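Local structure of alpha-L-arabinofuranosidase B (Aspergillus kawachii, 6SXT) at residues A[290-295]-A[315-320]. The protein cleaves terminal non-reducing alpha-L-arabinofuranosyl residues from arabinoxylan, arabinan and related plant polysaccharides, and also carries an arabinose-binding domain. Numbering follows the deposited sequence. Where two conformers were deposited one is given.
Sequences FYEGVM and AKYVVG
Glu292 OE1 has two partners: Tyr317 OH donates a hydrogen bond to it over 2.6 Å, and Arg23 NE forms a salt bridge with it. The phenol meets the anti lone pair, the one turned away from OE2, and OE1 lies in the plane of the Tyr317 ring, at its edge, 3.4 Å from CE1. The carboxylate is nevertheless twisted by 62° against that ring. OE2 has its own hydrogen bond, to Tyr148 OH, and Thr22 OG1 is a second partner of Tyr317 OH. This is how a buried carboxylate can be accommodated: both oxygens are satisfied, and the arginine probably favours the ionised form. Glu292 reaches the phenol with CG wedged between backbone N and carbonyl carbon (chi1 62°) and the chain extended beyond it.

Tyr291 supplies the apolar half. A classic beta bulge at Tyr291 and Glu292, both opposite Val150 and with Tyr291 psi at -45°, turns both side chains toward Tyr317. Tyr291 CB sits 3.7 Å from Tyr317 CE2, and the two side chains run alongside in opposite senses, ring centroids 5.5 Å apart. The Tyr291 hydroxyl is hydrogen-bonded to Arg226 NH1, beyond the contact, while Phe227 meets both rings.

The backbones stay well apart, the CA atoms of Tyr291 and Tyr317 being 9.6 Å from each other, so side chains alone span the gap. In the antiparallel sheet of the catalytic domain, strand 288-296 pairs with 145-152, 15-20 and 117-124; 117-124 pairs in turn with 111-114, the partner of short strand 317-319, which follows helix 302-315.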
loop_
_atom_site.group_PDB
_atom_site.type_symbol
_atom_site.label_atom_id
_atom_site.label_comp_id
_atom_site.label_asym_id
_atom_site.label_seq_id
_atom_site.Cartn_x
_atom_site.Cartn_y
_atom_site.Cartn_z
ATOM N N PHE A 290 0.973 4.862 0.198
ATOM C CA PHE A 290 1.749 6.092 0.444
ATOM C C PHE A 290 2.546 6.443 -0.798
ATOM O O PHE A 290 3.264 5.578 -1.348
ATOM C CB PHE A 290 2.691 5.866 1.623
ATOM C CG PHE A 290 3.630 6.989 1.968
ATOM C CD1 PHE A 290 3.301 7.914 2.930
ATOM C CD2 PHE A 290 4.887 7.063 1.385
ATOM C CE1 PHE A 290 4.179 8.908 3.333
ATOM C CE2 PHE A 290 5.773 8.075 1.760
ATOM C CZ PHE A 290 5.419 8.994 2.746
ATOM N N TYR A 291 2.433 7.692 -1.248
ATOM C CA TYR A 291 3.220 8.153 -2.425
ATOM C C TYR A 291 4.363 9.086 -1.989
ATOM O O TYR A 291 5.466 9.014 -2.562
ATOM C CB TYR A 291 2.277 8.877 -3.398
ATOM C CG TYR A 291 1.227 7.959 -3.979
ATOM C CD1 TYR A 291 1.518 6.993 -4.926
ATOM C CD2 TYR A 291 -0.092 8.058 -3.578
ATOM C CE1 TYR A 291 0.550 6.160 -5.461
ATOM C CE2 TYR A 291 -1.052 7.227 -4.096
ATOM C CZ TYR A 291 -0.755 6.284 -5.037
ATOM O OH TYR A 291 -1.731 5.481 -5.579
ATOM N N GLU A 292 4.095 10.036 -1.106
ATOM C CA GLU A 292 5.085 11.004 -0.631
ATOM C C GLU A 292 4.625 11.563 0.707
ATOM O O GLU A 292 3.409 11.550 0.978
ATOM C CB GLU A 292 5.308 12.150 -1.637
ATOM C CG GLU A 292 4.072 13.000 -1.909
ATOM C CD GLU A 292 4.318 14.117 -2.916
ATOM O OE1 GLU A 292 4.432 13.773 -4.097
ATOM O OE2 GLU A 292 4.492 15.274 -2.493
ATOM N N GLY A 293 5.564 12.053 1.481
ATOM C CA GLY A 293 5.188 12.715 2.728
ATOM C C GLY A 293 6.422 13.235 3.428
ATOM O O GLY A 293 7.547 12.847 3.100
ATOM N N VAL A 294 6.168 14.089 4.412
ATOM C CA VAL A 294 7.247 14.692 5.202
ATOM C C VAL A 294 6.800 14.851 6.647
ATOM O O VAL A 294 5.602 14.884 6.926
ATOM C CB VAL A 294 7.714 16.031 4.653
ATOM C CG1 VAL A 294 8.018 16.048 3.161
ATOM C CG2 VAL A 294 6.759 17.150 5.038
ATOM N N MET A 295 7.801 15.107 7.497
ATOM C CA MET A 295 7.600 15.646 8.862
ATOM C C MET A 295 8.511 16.854 8.988
ATOM O O MET A 295 9.607 16.877 8.401
ATOM C CB MET A 295 7.940 14.631 9.955
ATOM C CG MET A 295 6.998 13.436 9.900
ATOM S SD MET A 295 7.561 12.104 11.008
ATOM C CE MET A 295 7.377 12.897 12.617
ATOM N N ALA A 315 2.461 18.481 -9.649
ATOM C CA ALA A 315 3.116 17.180 -9.925
ATOM C C ALA A 315 2.212 16.286 -10.767
ATOM O O ALA A 315 2.734 15.327 -11.377
ATOM C CB ALA A 315 3.546 16.497 -8.671
ATOM N N LYS A 316 0.907 16.517 -10.793
ATOM C CA LYS A 316 -0.065 15.844 -11.681
ATOM C C LYS A 316 -0.053 14.321 -11.517
ATOM O O LYS A 316 0.218 13.555 -12.453
ATOM C CB LYS A 316 0.132 16.244 -13.146
ATOM C CG LYS A 316 -0.245 17.699 -13.377
ATOM C CD LYS A 316 0.097 18.197 -14.772
ATOM C CE LYS A 316 -0.443 19.607 -14.962
ATOM N NZ LYS A 316 -0.058 20.141 -16.292
ATOM N N TYR A 317 -0.449 13.883 -10.332
ATOM C CA TYR A 317 -0.695 12.457 -10.045
ATOM C C TYR A 317 -1.909 11.966 -10.828
ATOM O O TYR A 317 -2.993 12.587 -10.768
ATOM C CB TYR A 317 -0.977 12.237 -8.557
ATOM C CG TYR A 317 0.225 12.087 -7.654
ATOM C CD1 TYR A 317 0.821 13.160 -7.063
ATOM C CD2 TYR A 317 0.771 10.838 -7.419
ATOM C CE1 TYR A 317 1.949 13.028 -6.253
ATOM C CE2 TYR A 317 1.905 10.693 -6.642
ATOM C CZ TYR A 317 2.480 11.782 -6.014
ATOM O OH TYR A 317 3.592 11.597 -5.235
ATOM N N VAL A 318 -1.725 10.870 -11.509
ATOM C CA VAL A 318 -2.763 10.127 -12.245
ATOM C C VAL A 318 -2.539 8.644 -11.994
ATOM O O VAL A 318 -1.397 8.178 -11.916
ATOM C CB VAL A 318 -2.754 10.468 -13.744
ATOM C CG1 VAL A 318 -3.806 9.648 -14.497
ATOM C CG2 VAL A 318 -2.922 11.963 -13.952
ATOM N N VAL A 319 -3.628 7.886 -11.915
ATOM C CA VAL A 319 -3.557 6.416 -11.790
ATOM C C VAL A 319 -2.740 5.848 -12.951
ATOM O O VAL A 319 -2.930 6.285 -14.097
ATOM C CB VAL A 319 -4.979 5.843 -11.704
ATOM C CG1 VAL A 319 -5.001 4.371 -11.964
ATOM C CG2 VAL A 319 -5.580 6.156 -10.342
ATOM N N GLY A 320 -1.837 4.926 -12.645
ATOM C CA GLY A 320 -1.020 4.228 -13.621
ATOM C C GLY A 320 -1.610 2.872 -14.002
ATOM O O GLY A 320 -2.585 2.428 -13.380
#